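Local atomic coordinates of SPI-1 type 3 secretion system secretin (Salmonella enterica subsp. enterica serovar Typhimurium, PDB entry 4G08), a protein that forms an outer-membrane secretin ring with an apparent central pore in the type III secretion system, the injectisome that delivers bacterial effector proteins into host cells. Residues 81-86 against 132-137; 89-94 against 139-144; 15-20 against 50-55; 39-44 against 85-90. All blocks are in the same frame, centred on the assembly; numbering follows the deposited sequence. Where two conformers were deposited one is given.

Contact 1. Residues 81-86 against 132-137; sequences YIYDAS and GPPVYV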
# COMPACT_ATOMS: atom_id res chain seq x y z
N TYR A 81 -6.66 -1.69 -1.87
CA TYR A 81 -6.36 -0.84 -3.02
C TYR A 81 -5.26 -1.49 -3.83
O TYR A 81 -4.27 -1.86 -3.32
CB TYR A 81 -5.93 0.57 -2.59
CG TYR A 81 -6.91 1.29 -1.71
CD1 TYR A 81 -7.01 0.97 -0.38
CD2 TYR A 81 -7.70 2.30 -2.19
CE1 TYR A 81 -7.86 1.59 0.41
CE2 TYR A 81 -8.56 2.93 -1.36
CZ TYR A 81 -8.64 2.57 -0.07
OH TYR A 81 -9.49 3.18 0.82
N ILE A 82 -5.48 -1.57 -5.11
CA ILE A 82 -4.52 -2.16 -6.04
C ILE A 82 -4.17 -1.16 -7.14
O ILE A 82 -5.05 -0.54 -7.75
CB ILE A 82 -5.08 -3.45 -6.67
CG1 ILE A 82 -5.33 -4.49 -5.58
CG2 ILE A 82 -4.10 -3.99 -7.71
CD1 ILE A 82 -6.27 -5.60 -6.01
N TYR A 83 -2.87 -0.97 -7.34
CA TYR A 83 -2.36 -0.05 -8.35
C TYR A 83 -1.34 -0.76 -9.22
O TYR A 83 -0.69 -1.69 -8.77
CB TYR A 83 -1.65 1.13 -7.70
CG TYR A 83 -2.49 1.91 -6.73
CD1 TYR A 83 -2.51 1.56 -5.40
CD2 TYR A 83 -3.05 3.12 -7.10
CE1 TYR A 83 -3.20 2.31 -4.48
CE2 TYR A 83 -3.71 3.90 -6.18
CZ TYR A 83 -3.78 3.48 -4.87
OH TYR A 83 -4.42 4.24 -3.93
N ASP A 84 -1.07 -0.16 -10.37
CA ASP A 84 0.08 -0.53 -11.19
C ASP A 84 1.33 -0.01 -10.52
O ASP A 84 1.32 1.07 -9.93
CB ASP A 84 -0.07 0.08 -12.59
CG ASP A 84 0.94 -0.47 -13.58
OD1 ASP A 84 0.72 -1.61 -14.07
OD2 ASP A 84 1.78 0.32 -14.07
N ALA A 85 2.45 -0.69 -10.71
CA ALA A 85 3.69 -0.22 -10.11
C ALA A 85 4.02 1.18 -10.62
O ALA A 85 4.63 1.97 -9.91
CB ALA A 85 4.82 -1.18 -10.42
N SER A 86 3.46 1.53 -11.77
CA SER A 86 3.75 2.81 -12.40
C SER A 86 3.09 3.98 -11.67
O SER A 86 3.39 5.15 -11.93
CB SER A 86 3.31 2.80 -13.87
OG SER A 86 1.91 2.99 -13.99
N GLY A 132 5.39 4.01 -2.24
CA GLY A 132 4.36 2.99 -2.21
C GLY A 132 3.06 3.48 -2.78
O GLY A 132 3.01 4.50 -3.45
N PRO A 133 1.98 2.75 -2.48
CA PRO A 133 0.68 3.11 -3.02
C PRO A 133 0.28 4.50 -2.59
O PRO A 133 0.48 4.88 -1.44
CB PRO A 133 -0.26 2.08 -2.39
CG PRO A 133 0.60 0.94 -1.99
CD PRO A 133 1.99 1.45 -1.81
N PRO A 134 -0.36 5.25 -3.49
CA PRO A 134 -0.73 6.61 -3.18
C PRO A 134 -1.54 6.74 -1.89
O PRO A 134 -1.23 7.58 -1.04
CB PRO A 134 -1.55 7.02 -4.39
CG PRO A 134 -0.94 6.26 -5.51
CD PRO A 134 -0.43 4.97 -4.93
N VAL A 135 -2.52 5.88 -1.70
CA VAL A 135 -3.33 5.97 -0.50
C VAL A 135 -2.48 5.79 0.77
O VAL A 135 -2.74 6.43 1.79
CB VAL A 135 -4.44 4.93 -0.51
CG1 VAL A 135 -3.83 3.55 -0.49
CG2 VAL A 135 -5.34 5.14 0.68
N TYR A 136 -1.45 4.96 0.69
CA TYR A 136 -0.54 4.75 1.82
C TYR A 136 0.35 5.96 2.07
O TYR A 136 0.48 6.43 3.20
CB TYR A 136 0.32 3.52 1.56
CG TYR A 136 1.33 3.23 2.63
CD1 TYR A 136 0.95 2.81 3.88
CD2 TYR A 136 2.68 3.27 2.34
CE1 TYR A 136 1.88 2.54 4.86
CE2 TYR A 136 3.62 2.97 3.29
CZ TYR A 136 3.21 2.62 4.54
OH TYR A 136 4.17 2.24 5.45
N VAL A 137 1.00 6.43 1.02
CA VAL A 137 1.94 7.52 1.13
C VAL A 137 1.24 8.78 1.63
O VAL A 137 1.75 9.48 2.50
CB VAL A 137 2.62 7.80 -0.21
CG1 VAL A 137 3.45 9.06 -0.13
CG2 VAL A 137 3.48 6.62 -0.62
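A domain-to-domain contact, largely apolar, is made where Y81 and Y83 of strand 80-84, in the N0 domain, meet P133, P134 and V135 at the start of helix 134-150 in the short domain that follows; together the two domains form the N-terminal periplasmic part of the secretin. Two tyrosines that project from the strand pack on the N-terminus of a helix that begins with two prolines. P133 holds the N-cap position, and its CB lies 3.6 Å from Y83 CE1. P134 meets Y83 tip to tip: its CD stands over the centre of the ring, 3.6 Å from the centroid and 10° off the normal, a CH-pi contact. Beyond the ring, V135 N gives a weak hydrogen bond to Y83 OH at 3.4 Å. Both V135 and P133 also touch Y74 of strand 71-75, which widens the apolar seam, while Y81 OH turns to D76. The strand ends at D84, where an Asx turn to S86 leads the chain on toward strand 89-94. V135 places CG1 between its backbone N and carbonyl carbon (chi1 64°), and this methyl makes a second CH-pi contact over one face of Y81, displaced toward the rim, with CG1 4.0 Å from Y81 CG.

Contact 2. Residues 89-94 against 139-144; sequences RNAVVS and MVVNAA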
# COMPACT_ATOMS: atom_id res chain seq x y z
N ARG A 89 3.79 6.24 -5.61
CA ARG A 89 4.15 7.58 -5.17
C ARG A 89 5.47 7.56 -4.43
O ARG A 89 5.70 6.73 -3.56
CB ARG A 89 3.06 8.19 -4.28
CG ARG A 89 3.46 9.55 -3.71
CD ARG A 89 2.31 10.51 -3.41
NE ARG A 89 2.83 11.85 -3.06
CZ ARG A 89 2.55 12.49 -1.92
NH1 ARG A 89 1.48 12.16 -1.21
NH2 ARG A 89 3.28 13.54 -1.54
N ASN A 90 6.40 8.38 -4.90
CA ASN A 90 7.68 8.53 -4.23
C ASN A 90 7.75 9.86 -3.51
O ASN A 90 7.66 10.91 -4.13
CB ASN A 90 8.82 8.43 -5.24
CG ASN A 90 8.87 7.09 -5.94
OD1 ASN A 90 9.32 6.10 -5.37
ND2 ASN A 90 8.37 7.04 -7.16
N ALA A 91 7.81 9.80 -2.19
CA ALA A 91 7.70 10.99 -1.39
C ALA A 91 8.93 11.21 -0.54
O ALA A 91 9.63 10.27 -0.17
CB ALA A 91 6.48 10.92 -0.51
N VAL A 92 9.24 12.48 -0.33
CA VAL A 92 10.17 12.89 0.69
C VAL A 92 9.39 13.72 1.70
O VAL A 92 8.48 14.46 1.32
CB VAL A 92 11.26 13.77 0.10
CG1 VAL A 92 10.66 15.09 -0.37
CG2 VAL A 92 12.36 14.00 1.12
N VAL A 93 9.58 13.40 2.97
CA VAL A 93 8.70 13.87 4.02
C VAL A 93 9.54 14.44 5.13
O VAL A 93 10.57 13.87 5.50
CB VAL A 93 7.86 12.72 4.59
CG1 VAL A 93 6.81 13.26 5.54
CG2 VAL A 93 7.20 11.94 3.47
N SER A 94 9.17 15.63 5.58
CA SER A 94 9.85 16.27 6.70
C SER A 94 9.44 15.60 7.99
O SER A 94 8.28 15.24 8.19
CB SER A 94 9.52 17.76 6.77
OG SER A 94 10.05 18.45 5.65
N MET A 139 -1.30 8.90 3.62
CA MET A 139 -1.42 8.68 5.05
C MET A 139 -0.10 8.98 5.75
O MET A 139 -0.08 9.64 6.79
CB MET A 139 -1.84 7.25 5.31
CG MET A 139 -2.16 6.93 6.76
SD MET A 139 -0.73 6.35 7.67
CE MET A 139 -0.26 4.99 6.63
N VAL A 140 1.01 8.52 5.19
CA VAL A 140 2.28 8.68 5.89
C VAL A 140 2.65 10.15 5.99
O VAL A 140 3.06 10.64 7.04
CB VAL A 140 3.42 7.92 5.21
CG1 VAL A 140 4.73 8.33 5.83
CG2 VAL A 140 3.21 6.42 5.36
N VAL A 141 2.44 10.86 4.89
CA VAL A 141 2.70 12.28 4.85
C VAL A 141 1.81 13.04 5.83
O VAL A 141 2.29 13.90 6.56
CB VAL A 141 2.45 12.81 3.44
CG1 VAL A 141 2.45 14.32 3.43
CG2 VAL A 141 3.51 12.25 2.51
N ASN A 142 0.51 12.75 5.83
CA ASN A 142 -0.36 13.40 6.80
C ASN A 142 0.09 13.09 8.21
O ASN A 142 0.08 13.98 9.06
CB ASN A 142 -1.83 13.04 6.62
CG ASN A 142 -2.72 13.71 7.65
OD1 ASN A 142 -2.75 14.94 7.76
ND2 ASN A 142 -3.32 12.90 8.52
N ALA A 143 0.40 11.83 8.49
CA ALA A 143 0.76 11.48 9.86
C ALA A 143 2.01 12.22 10.29
O ALA A 143 2.08 12.73 11.40
CB ALA A 143 0.96 9.98 9.98
N ALA A 144 2.99 12.31 9.40
CA ALA A 144 4.23 12.99 9.74
C ALA A 144 3.98 14.48 9.95
O ALA A 144 4.55 15.09 10.85
CB ALA A 144 5.27 12.77 8.65
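R89 opens the contact with V141, its side chain starting with CG anti to the backbone N (chi1 175°) and staying stretched as it runs toward helix 134-150. NH1 forms a salt bridge with D138 of that helix, and the same nitrogen lies 4.2 Å from V141 CG2, so the guanidinium borders the apolar patch while its charge is paired with D138. Two residues on, A91 turns its methyl to the helix; CB is a loose 4.4 Å from V141 CG2 and packs also on V137, one turn earlier. V93 makes the largest contribution from the strand, with V141 as its counterpart on the helix, and its two methyls go to different helix residues. CG1, anti to the backbone N (chi1 -172°), presses on A144 CB at 3.5 Å. CG2 takes the other branch and meets V141 CG2 at 3.8 Å. The spacing matches: V141 and A144 are three residues apart, nearly one helical turn, and present neighbouring surfaces to a single valine. S94 ends the walk through its backbone, with O 3.9 Å from A144 CB. No hydrogen bond joins the two segments; their axes run almost parallel, 12° apart and 8.5 Å at closest approach. V93 and V140 both touch F128 of the adjacent strand, and A144 also touches F103 of helix 100-109. A final helix laid over a three-stranded antiparallel sheet, beside the other helix, is the beta-alpha-beta-beta-alpha arrangement characteristic of secretin ring-building domains.

Contact 3. Residues 15-20 against 50-55; sequences GFVAKD and TGNFEF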
# COMPACT_ATOMS: atom_id res chain seq x y z
N GLY A 15 -13.14 -20.12 -6.74
CA GLY A 15 -12.23 -20.60 -7.81
C GLY A 15 -12.62 -20.01 -9.15
O GLY A 15 -13.77 -19.63 -9.36
N PHE A 16 -11.65 -19.97 -10.06
CA PHE A 16 -11.76 -19.18 -11.25
C PHE A 16 -10.68 -19.49 -12.29
O PHE A 16 -9.53 -19.30 -11.99
CB PHE A 16 -11.60 -17.75 -10.79
CG PHE A 16 -11.82 -16.75 -11.82
CD1 PHE A 16 -12.71 -16.97 -12.82
CD2 PHE A 16 -11.12 -15.58 -11.82
CE1 PHE A 16 -12.88 -16.02 -13.76
CE2 PHE A 16 -11.30 -14.68 -12.77
CZ PHE A 16 -12.17 -14.89 -13.73
N VAL A 17 -11.04 -19.94 -13.49
CA VAL A 17 -10.04 -19.97 -14.56
C VAL A 17 -10.11 -18.71 -15.41
O VAL A 17 -11.01 -18.56 -16.23
CB VAL A 17 -10.17 -21.19 -15.50
CG1 VAL A 17 -9.06 -21.17 -16.54
CG2 VAL A 17 -10.11 -22.49 -14.72
N ALA A 18 -9.10 -17.87 -15.29
CA ALA A 18 -9.08 -16.61 -16.02
C ALA A 18 -8.55 -16.85 -17.43
O ALA A 18 -7.63 -17.64 -17.64
CB ALA A 18 -8.22 -15.61 -15.29
N LYS A 19 -9.13 -16.15 -18.40
CA LYS A 19 -8.62 -16.17 -19.76
C LYS A 19 -8.60 -14.77 -20.35
O LYS A 19 -9.60 -14.28 -20.86
CB LYS A 19 -9.42 -17.10 -20.65
CG LYS A 19 -8.79 -17.27 -22.02
CD LYS A 19 -9.71 -17.95 -23.02
CE LYS A 19 -8.89 -18.68 -24.08
NZ LYS A 19 -9.58 -18.75 -25.39
N ASP A 20 -7.48 -14.10 -20.16
CA ASP A 20 -7.31 -12.72 -20.61
C ASP A 20 -8.40 -11.82 -20.06
O ASP A 20 -8.97 -11.00 -20.79
CB ASP A 20 -7.29 -12.66 -22.13
CG ASP A 20 -5.89 -12.60 -22.68
OD1 ASP A 20 -5.25 -13.67 -22.76
OD2 ASP A 20 -5.33 -11.48 -22.72
N THR A 50 -4.30 -14.44 -17.03
CA THR A 50 -4.75 -15.78 -17.40
C THR A 50 -4.24 -16.77 -16.38
O THR A 50 -3.14 -16.64 -15.86
CB THR A 50 -4.21 -16.18 -18.77
OG1 THR A 50 -4.84 -15.40 -19.79
CG2 THR A 50 -4.51 -17.63 -19.04
N GLY A 51 -5.05 -17.79 -16.11
CA GLY A 51 -4.59 -18.91 -15.31
C GLY A 51 -5.67 -19.54 -14.47
O GLY A 51 -6.77 -19.01 -14.32
N ASN A 52 -5.34 -20.68 -13.88
CA ASN A 52 -6.24 -21.31 -12.94
C ASN A 52 -6.01 -20.78 -11.54
O ASN A 52 -4.89 -20.84 -11.01
CB ASN A 52 -6.06 -22.82 -12.97
CG ASN A 52 -6.93 -23.52 -11.96
OD1 ASN A 52 -8.15 -23.36 -11.96
ND2 ASN A 52 -6.30 -24.17 -10.99
N PHE A 53 -7.03 -20.15 -10.98
CA PHE A 53 -6.90 -19.53 -9.67
C PHE A 53 -7.81 -20.15 -8.63
O PHE A 53 -9.01 -20.34 -8.85
CB PHE A 53 -7.16 -18.04 -9.73
CG PHE A 53 -6.12 -17.29 -10.48
CD1 PHE A 53 -4.96 -16.88 -9.86
CD2 PHE A 53 -6.25 -17.11 -11.84
CE1 PHE A 53 -3.97 -16.27 -10.58
CE2 PHE A 53 -5.26 -16.50 -12.57
CZ PHE A 53 -4.11 -16.09 -11.93
N GLU A 54 -7.22 -20.31 -7.45
CA GLU A 54 -7.95 -20.64 -6.25
C GLU A 54 -7.66 -19.55 -5.24
O GLU A 54 -6.55 -19.01 -5.18
CB GLU A 54 -7.47 -21.98 -5.69
CG GLU A 54 -7.96 -23.19 -6.46
CD GLU A 54 -9.45 -23.41 -6.34
OE1 GLU A 54 -10.04 -22.99 -5.32
OE2 GLU A 54 -10.03 -24.06 -7.24
N PHE A 55 -8.68 -19.18 -4.48
CA PHE A 55 -8.58 -18.05 -3.58
C PHE A 55 -8.55 -18.54 -2.14
O PHE A 55 -9.20 -17.98 -1.26
CB PHE A 55 -9.76 -17.12 -3.82
CG PHE A 55 -9.79 -16.53 -5.20
CD1 PHE A 55 -8.65 -15.98 -5.75
CD2 PHE A 55 -10.93 -16.60 -5.98
CE1 PHE A 55 -8.66 -15.47 -7.03
CE2 PHE A 55 -10.95 -16.07 -7.25
CZ PHE A 55 -9.80 -15.54 -7.80
O HOH W 1 -11.30 -20.31 -4.43
O HOH W 2 -3.79 -12.99 -20.35
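One water oxygen is gripped by three groups where G15 meets E54 and F55: it accepts from G15 N at 3.0 Å and from F55 N at 2.9 Å, and donates to E54 OE1. From there the strands run antiparallel. F16 and F53 form a hydrogen-bonded pair, with F53 N 2.8 Å from F16 O and the reverse bond, F16 N to F53 O, in the carbonyl plane. V17 and N52 are a non-hydrogen-bonded pair whose side chains share one face, with V17 CG2 3.5 Å from N52 OD1. A18 and G51 again exchange two backbone bonds. This two-strand ladder belongs to a small antiparallel sheet of the N0 domain in which strand 16-22 is central, between 48-50 and 52-53. On the face bearing F16, A18 and F53, helices 23-30 and 58-69 supply the packing: F53 meets F26 edge-to-face and touches L61. F53 CE2 approaches A18 CB at 4.1 Å, and F16 O sits in plane at the edge of the F53 ring. F16 CB lies 4.0 Å from F55 CE2. At the corner of the chain, D20 N donates to T50 OG1 at 3.0 Å; a second water is 2.7 Å from that hydroxyl.

Contact 4. Residues 39-44 against 85-90; sequences IVSKMA and ASEMRN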
# COMPACT_ATOMS: atom_id res chain seq x y z
N ILE A 39 -10.50 -1.89 -4.64
CA ILE A 39 -10.48 -0.75 -5.52
C ILE A 39 -9.27 -0.85 -6.42
O ILE A 39 -8.14 -0.83 -5.95
CB ILE A 39 -10.40 0.53 -4.71
CG1 ILE A 39 -11.56 0.58 -3.73
CG2 ILE A 39 -10.41 1.75 -5.61
CD1 ILE A 39 -11.19 1.28 -2.45
N VAL A 40 -9.53 -1.03 -7.71
CA VAL A 40 -8.48 -1.24 -8.68
C VAL A 40 -8.28 0.01 -9.54
O VAL A 40 -9.24 0.59 -10.04
CB VAL A 40 -8.79 -2.43 -9.59
CG1 VAL A 40 -7.67 -2.62 -10.59
CG2 VAL A 40 -8.95 -3.70 -8.77
N SER A 41 -7.04 0.48 -9.59
CA SER A 41 -6.74 1.73 -10.27
C SER A 41 -6.93 1.58 -11.77
O SER A 41 -6.92 0.48 -12.31
CB SER A 41 -5.30 2.14 -9.99
OG SER A 41 -4.41 1.40 -10.80
N LYS A 42 -6.92 2.71 -12.46
CA LYS A 42 -7.09 2.69 -13.90
C LYS A 42 -5.99 1.88 -14.55
O LYS A 42 -6.26 0.98 -15.35
CB LYS A 42 -7.06 4.12 -14.43
CG LYS A 42 -6.77 4.19 -15.92
CD LYS A 42 -6.52 5.61 -16.37
CE LYS A 42 -5.04 5.92 -16.36
NZ LYS A 42 -4.82 7.39 -16.33
N MET A 43 -4.74 2.15 -14.18
CA MET A 43 -3.62 1.45 -14.81
C MET A 43 -3.59 -0.03 -14.48
O MET A 43 -3.08 -0.82 -15.27
CB MET A 43 -2.28 2.09 -14.43
CG MET A 43 -2.07 3.46 -15.03
SD MET A 43 -1.97 3.38 -16.83
CE MET A 43 -0.43 2.50 -17.05
N ALA A 44 -4.00 -0.41 -13.28
CA ALA A 44 -4.01 -1.83 -12.96
C ALA A 44 -5.07 -2.53 -13.79
O ALA A 44 -4.88 -3.65 -14.25
CB ALA A 44 -4.27 -2.06 -11.49
N ALA A 85 2.45 -0.69 -10.71
CA ALA A 85 3.69 -0.22 -10.11
C ALA A 85 4.02 1.18 -10.62
O ALA A 85 4.63 1.97 -9.91
CB ALA A 85 4.82 -1.18 -10.42
N SER A 86 3.46 1.53 -11.77
CA SER A 86 3.75 2.81 -12.40
C SER A 86 3.09 3.98 -11.67
O SER A 86 3.39 5.15 -11.93
CB SER A 86 3.31 2.80 -13.87
OG SER A 86 1.91 2.99 -13.99
N GLU A 87 2.17 3.66 -10.76
CA GLU A 87 1.43 4.67 -10.01
C GLU A 87 2.04 4.88 -8.63
O GLU A 87 1.47 5.56 -7.78
CB GLU A 87 -0.04 4.27 -9.88
CG GLU A 87 -0.80 4.37 -11.19
CD GLU A 87 -2.18 3.74 -11.13
OE1 GLU A 87 -3.15 4.41 -11.54
OE2 GLU A 87 -2.26 2.50 -10.96
N MET A 88 3.16 4.23 -8.39
CA MET A 88 3.84 4.35 -7.12
C MET A 88 4.10 5.82 -6.83
O MET A 88 4.52 6.56 -7.71
CB MET A 88 5.15 3.60 -7.19
CG MET A 88 6.05 3.84 -6.00
SD MET A 88 6.37 2.35 -5.03
CE MET A 88 6.83 1.15 -6.27
N ARG A 89 3.79 6.24 -5.61
CA ARG A 89 4.15 7.58 -5.17
C ARG A 89 5.47 7.56 -4.43
O ARG A 89 5.70 6.73 -3.56
CB ARG A 89 3.06 8.19 -4.28
CG ARG A 89 3.46 9.55 -3.71
CD ARG A 89 2.31 10.51 -3.41
NE ARG A 89 2.83 11.85 -3.06
CZ ARG A 89 2.55 12.49 -1.92
NH1 ARG A 89 1.48 12.16 -1.21
NH2 ARG A 89 3.28 13.54 -1.54
N ASN A 90 6.40 8.38 -4.90
CA ASN A 90 7.68 8.53 -4.23
C ASN A 90 7.75 9.86 -3.51
O ASN A 90 7.66 10.91 -4.13
CB ASN A 90 8.82 8.43 -5.24
CG ASN A 90 8.87 7.09 -5.94
OD1 ASN A 90 9.32 6.10 -5.37
ND2 ASN A 90 8.37 7.04 -7.16
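S86 comes first, meeting M43 across the contact: S86 OG, hydrogen-bonded to D84 OD2, lies 3.9 Å from M43 CE, the methionine chain being bent at chi2 and chi3. E87 follows and supplies the polar link. Its chain is extended beyond CG (chi2 170°) and carries the carboxylate to S41, whose hydroxyl donates to OE2. The modelled separation of S41 OG and E87 OE2, 2.4 Å, is very short, so its exact length is doubtful. S41 is the N-cap of the short, weakly bonded helix 42-45: its OG sits between the backbone N and the carbonyl carbon (chi1 79°) and accepts from A44 N at 3.1 Å, a nearly straight bond of 161°. The capping hydroxyl therefore has both a donor, A44 N, and an acceptor, E87 OE2. E87 OE2 also accepts from D84 N, which ties the acid to the end of strand 80-84. Nearby, M43 crosses E87 at a slant, with M43 CB 3.5 Å from E87 OE2. K42 NZ, 5.9 Å from E87 OE1, may add a weak attraction. Past E87 the chain enters strand 89-94, where R89 pairs through its backbone with G132.

In the fold
Contacts 1 and 4 lie together, their centres 5 Å apart, and share A85 and S86, where the chain passes from strand 80-84 toward strand 89-94. They touch further: I82 N is 2.9 Å from I39 O, joining neighbouring strands of one sheet, and P134 CG packs against E87 O. Contact 2 uses the same helix as contact 1, with centres about 13 Å apart; G132 O and R89 N, 2.9 Å apart, probably bond between them. Contacts 1 and 4 thus both lie at the junction of the two domains, whereas contact 2 lies inside the second. Contact 3, at the far end of the N0 domain, is centred about 36 Å from contact 2.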